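Local coordinates for protein nucleoporin NUP170 (Chaetomium thermophilum, PDB 5HAX) that probably serves as a scaffold nucleoporin of the nuclear pore complex, joining a beta-propeller to an alpha-helical region, at residues A[498-510]-A[551-563]. Numbering follows the deposited sequence.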
loop_
_atom_site.group_PDB
_atom_site.type_symbol
_atom_site.label_atom_id
_atom_site.label_comp_id
_atom_site.label_asym_id
_atom_site.label_seq_id
_atom_site.Cartn_x
_atom_site.Cartn_y
_atom_site.Cartn_z
ATOM N N LEU A 498 -17.277 4.688 19.279
ATOM C CA LEU A 498 -17.797 5.757 20.125
ATOM C C LEU A 498 -19.143 6.260 19.624
ATOM O O LEU A 498 -20.009 6.623 20.430
ATOM C CB LEU A 498 -16.795 6.910 20.194
ATOM C CG LEU A 498 -15.859 6.935 21.404
ATOM C CD1 LEU A 498 -15.139 5.606 21.590
ATOM C CD2 LEU A 498 -14.862 8.073 21.259
ATOM N N GLY A 499 -19.339 6.288 18.303
ATOM C CA GLY A 499 -20.624 6.696 17.761
ATOM C C GLY A 499 -21.771 5.827 18.237
ATOM O O GLY A 499 -22.914 6.285 18.307
ATOM N N ASN A 500 -21.485 4.567 18.574
ATOM C CA ASN A 500 -22.497 3.681 19.137
ATOM C C ASN A 500 -22.683 3.886 20.634
ATOM O O ASN A 500 -23.688 3.426 21.185
ATOM C CB ASN A 500 -22.130 2.221 18.867
ATOM C CG ASN A 500 -21.969 1.922 17.389
ATOM O OD1 ASN A 500 -22.563 2.587 16.541
ATOM N ND2 ASN A 500 -21.163 0.914 17.075
ATOM N N CYS A 501 -21.742 4.555 21.297
ATOM C CA CYS A 501 -21.828 4.833 22.724
ATOM C C CYS A 501 -22.499 6.165 23.027
ATOM O O CYS A 501 -22.664 6.502 24.205
ATOM C CB CYS A 501 -20.426 4.819 23.345
ATOM S SG CYS A 501 -19.611 3.208 23.307
ATOM N N VAL A 502 -22.885 6.928 22.000
ATOM C CA VAL A 502 -23.522 8.225 22.222
ATOM C C VAL A 502 -24.775 8.065 23.074
ATOM O O VAL A 502 -25.064 8.897 23.943
ATOM C CB VAL A 502 -23.840 8.896 20.872
ATOM C CG1 VAL A 502 -24.620 10.191 21.078
ATOM C CG2 VAL A 502 -22.558 9.160 20.095
ATOM N N SER A 503 -25.535 6.999 22.838
ATOM C CA SER A 503 -26.765 6.718 23.575
ATOM C C SER A 503 -26.524 5.547 24.525
ATOM O O SER A 503 -26.999 4.431 24.308
ATOM C CB SER A 503 -27.907 6.416 22.598
ATOM O OG SER A 503 -28.199 7.536 21.785
ATOM N N ALA A 504 -25.780 5.809 25.592
ATOM C CA ALA A 504 -25.475 4.771 26.575
ATOM C C ALA A 504 -24.929 5.442 27.833
ATOM O O ALA A 504 -24.899 6.675 27.939
ATOM C CB ALA A 504 -24.505 3.739 26.001
ATOM N N SER A 505 -24.485 4.621 28.781
ATOM C CA SER A 505 -24.114 5.064 30.116
ATOM C C SER A 505 -22.645 5.479 30.180
ATOM O O SER A 505 -21.879 5.329 29.227
ATOM C CB SER A 505 -24.380 3.949 31.130
ATOM O OG SER A 505 -23.593 2.804 30.842
ATOM N N ASP A 506 -22.263 6.016 31.343
ATOM C CA ASP A 506 -20.858 6.287 31.620
ATOM C C ASP A 506 -20.033 5.009 31.563
ATOM O O ASP A 506 -18.873 5.031 31.133
ATOM C CB ASP A 506 -20.724 6.947 32.996
ATOM C CG ASP A 506 -19.447 7.759 33.143
ATOM O OD1 ASP A 506 -19.478 8.777 33.868
ATOM O OD2 ASP A 506 -18.419 7.387 32.542
ATOM N N ASP A 507 -20.621 3.885 31.979
ATOM C CA ASP A 507 -19.933 2.602 31.974
ATOM C C ASP A 507 -19.928 1.947 30.600
ATOM O O ASP A 507 -19.138 1.025 30.371
ATOM C CB ASP A 507 -20.587 1.665 32.990
ATOM C CG ASP A 507 -20.616 2.253 34.388
ATOM O OD1 ASP A 507 -20.843 1.490 35.350
ATOM O OD2 ASP A 507 -20.410 3.477 34.524
ATOM N N ALA A 508 -20.793 2.394 29.685
ATOM C CA ALA A 508 -20.798 1.840 28.335
ATOM C C ALA A 508 -19.553 2.259 27.567
ATOM O O ALA A 508 -18.983 1.462 26.812
ATOM C CB ALA A 508 -22.054 2.288 27.594
ATOM N N LEU A 509 -19.124 3.510 27.739
ATOM C CA LEU A 509 -17.891 3.964 27.109
ATOM C C LEU A 509 -16.687 3.246 27.698
ATOM O O LEU A 509 -15.822 2.753 26.963
ATOM C CB LEU A 509 -17.745 5.476 27.280
ATOM C CG LEU A 509 -16.446 6.061 26.726
ATOM C CD1 LEU A 509 -16.424 5.924 25.210
ATOM C CD2 LEU A 509 -16.277 7.507 27.161
ATOM N N GLU A 510 -16.613 3.186 29.029
ATOM C CA GLU A 510 -15.495 2.528 29.696
ATOM C C GLU A 510 -15.336 1.090 29.218
ATOM O O GLU A 510 -14.213 0.592 29.082
ATOM C CB GLU A 510 -15.705 2.573 31.209
ATOM C CG GLU A 510 -14.549 2.031 32.026
ATOM C CD GLU A 510 -14.849 2.030 33.512
ATOM O OE1 GLU A 510 -14.823 3.118 34.126
ATOM O OE2 GLU A 510 -15.116 0.942 34.064
ATOM N N ASN A 551 -21.009 14.957 18.941
ATOM C CA ASN A 551 -21.104 14.089 20.109
ATOM C C ASN A 551 -19.984 13.058 20.122
ATOM O O ASN A 551 -19.441 12.737 21.185
ATOM C CB ASN A 551 -22.469 13.402 20.143
ATOM C CG ASN A 551 -23.594 14.354 20.502
ATOM O OD1 ASN A 551 -23.447 15.209 21.376
ATOM N ND2 ASN A 551 -24.728 14.208 19.828
ATOM N N THR A 552 -19.625 12.526 18.952
ATOM C CA THR A 552 -18.510 11.587 18.878
ATOM C C THR A 552 -17.207 12.259 19.288
ATOM O O THR A 552 -16.419 11.689 20.051
ATOM C CB THR A 552 -18.395 11.014 17.465
ATOM O OG1 THR A 552 -19.609 10.333 17.124
ATOM C CG2 THR A 552 -17.226 10.038 17.364
ATOM N N GLU A 553 -16.965 13.474 18.792
ATOM C CA GLU A 553 -15.763 14.204 19.177
ATOM C C GLU A 553 -15.793 14.588 20.651
ATOM O O GLU A 553 -14.741 14.632 21.300
ATOM C CB GLU A 553 -15.606 15.445 18.299
ATOM C CG GLU A 553 -15.323 15.128 16.834
ATOM C CD GLU A 553 -15.265 16.371 15.962
ATOM O OE1 GLU A 553 -15.307 17.492 16.514
ATOM O OE2 GLU A 553 -15.177 16.223 14.725
ATOM N N ASN A 554 -16.980 14.862 21.196
ATOM C CA ASN A 554 -17.088 15.166 22.619
ATOM C C ASN A 554 -16.892 13.913 23.463
ATOM O O ASN A 554 -16.314 13.976 24.554
ATOM C CB ASN A 554 -18.439 15.819 22.917
ATOM C CG ASN A 554 -18.491 17.273 22.484
ATOM O OD1 ASN A 554 -17.481 17.978 22.509
ATOM N ND2 ASN A 554 -19.672 17.731 22.089
ATOM N N LEU A 555 -17.376 12.766 22.980
ATOM C CA LEU A 555 -17.079 11.504 23.648
ATOM C C LEU A 555 -15.586 11.207 23.610
ATOM O O LEU A 555 -15.004 10.762 24.607
ATOM C CB LEU A 555 -17.857 10.361 22.997
ATOM C CG LEU A 555 -19.081 9.825 23.740
ATOM C CD1 LEU A 555 -19.760 8.752 22.906
ATOM C CD2 LEU A 555 -18.696 9.274 25.103
ATOM N N ALA A 556 -14.952 11.441 22.458
ATOM C CA ALA A 556 -13.510 11.250 22.350
ATOM C C ALA A 556 -12.764 12.148 23.328
ATOM O O ALA A 556 -11.793 11.717 23.961
ATOM C CB ALA A 556 -13.060 11.518 20.914
ATOM N N ARG A 557 -13.202 13.405 23.463
ATOM C CA ARG A 557 -12.637 14.283 24.484
ATOM C C ARG A 557 -12.810 13.687 25.875
ATOM O O ARG A 557 -11.876 13.703 26.687
ATOM C CB ARG A 557 -13.292 15.663 24.414
ATOM C CG ARG A 557 -12.979 16.571 25.603
ATOM C CD ARG A 557 -13.710 17.902 25.509
ATOM N NE ARG A 557 -15.161 17.741 25.510
ATOM C CZ ARG A 557 -16.027 18.752 25.529
ATOM N NH1 ARG A 557 -15.593 20.007 25.551
ATOM N NH2 ARG A 557 -17.331 18.509 25.529
ATOM N N ALA A 558 -14.002 13.164 26.172
ATOM C CA ALA A 558 -14.254 12.591 27.490
ATOM C C ALA A 558 -13.353 11.392 27.752
ATOM O O ALA A 558 -12.896 11.183 28.882
ATOM C CB ALA A 558 -15.725 12.196 27.616
ATOM N N ALA A 559 -13.084 10.591 26.719
ATOM C CA ALA A 559 -12.209 9.437 26.888
ATOM C C ALA A 559 -10.764 9.869 27.096
ATOM O O ALA A 559 -10.028 9.252 27.874
ATOM C CB ALA A 559 -12.324 8.512 25.677
ATOM N N PHE A 560 -10.343 10.930 26.405
ATOM C CA PHE A 560 -8.981 11.435 26.556
ATOM C C PHE A 560 -8.736 11.936 27.974
ATOM O O PHE A 560 -7.652 11.735 28.535
ATOM C CB PHE A 560 -8.741 12.546 25.532
ATOM C CG PHE A 560 -7.344 13.102 25.540
ATOM C CD1 PHE A 560 -7.087 14.357 26.067
ATOM C CD2 PHE A 560 -6.292 12.380 25.003
ATOM C CE1 PHE A 560 -5.808 14.876 26.067
ATOM C CE2 PHE A 560 -5.009 12.896 25.000
ATOM C CZ PHE A 560 -4.767 14.144 25.533
ATOM N N ILE A 561 -9.736 12.583 28.571
ATOM C CA ILE A 561 -9.604 13.104 29.929
ATOM C C ILE A 561 -9.701 11.978 30.953
ATOM O O ILE A 561 -8.820 11.812 31.804
ATOM C CB ILE A 561 -10.678 14.181 30.179
ATOM C CG1 ILE A 561 -10.416 15.409 29.303
ATOM C CG2 ILE A 561 -10.722 14.579 31.655
ATOM C CD1 ILE A 561 -11.578 16.384 29.251
ATOM N N GLU A 562 -10.773 11.185 30.879
ATOM C CA GLU A 562 -11.114 10.273 31.968
ATOM C C GLU A 562 -10.148 9.099 32.077
ATOM O O GLU A 562 -9.904 8.609 33.187
ATOM C CB GLU A 562 -12.540 9.753 31.777
ATOM C CG GLU A 562 -13.619 10.803 31.989
ATOM C CD GLU A 562 -13.832 11.133 33.454
ATOM O OE1 GLU A 562 -13.888 12.334 33.793
ATOM O OE2 GLU A 562 -13.951 10.190 34.266
ATOM N N TYR A 563 -9.599 8.626 30.957
ATOM C CA TYR A 563 -8.798 7.406 30.937
ATOM C C TYR A 563 -7.342 7.669 30.572
ATOM O O TYR A 563 -6.609 6.727 30.251
ATOM C CB TYR A 563 -9.413 6.395 29.970
ATOM C CG TYR A 563 -10.911 6.244 30.121
ATOM C CD1 TYR A 563 -11.462 5.690 31.268
ATOM C CD2 TYR A 563 -11.774 6.649 29.111
ATOM C CE1 TYR A 563 -12.831 5.550 31.409
ATOM C CE2 TYR A 563 -13.144 6.512 29.243
ATOM C CZ TYR A 563 -13.666 5.963 30.393
ATOM O OH TYR A 563 -15.030 5.826 30.525
#
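Leu555 and its neighbours on helix 549-562 make an apolar helix-to-helix contact, packing against the end of helix 490-501 and the start of helix 506-520, in the alpha-helical part that follows the propeller strands. The two methyls of Leu555 divide the work. CD1 lies against the last turn of helix 490-501, 3.3 Å from Leu498 O and 4.0 Å from both Cys501 CB and Val502 CG2, while CD2 meets Leu509 CD2 at 3.6 Å, the two leucines sliding past each other in opposite directions. A branched aliphatic chain suits a position that must touch both helices. Leu498 sends CD2 over the backbone of the facing helix, 3.6 Å from Ala556 N, where the short alanine side chain permits so near an approach. At Gly499, which has no side chain, CA lies 3.8 Å from Thr552 OG1, a hydroxyl hydrogen-bonded to Met548 O. Just past the helix end, Tyr563 turns its ring edge to Leu509 CD2, and its OH lies 3.4 Å from Glu510 CB. CG of Glu510, anti to the backbone N (chi1 -175°), comes within 4.0 Å of Tyr563 CE1, the side chains crossing at about a right angle, and the carboxylate pairs with Arg514. Tyr563 also touches Val513, further along helix 506-520. Were Tyr563 an alanine, Leu509 and the Glu510 methylenes would probably lose their aromatic neighbour. Behind the contact, Ala556 and Phe560 pack on helix 522-533, and Arg587 of helix 586-599 bonds to the carbonyls of Phe560 and Ile561.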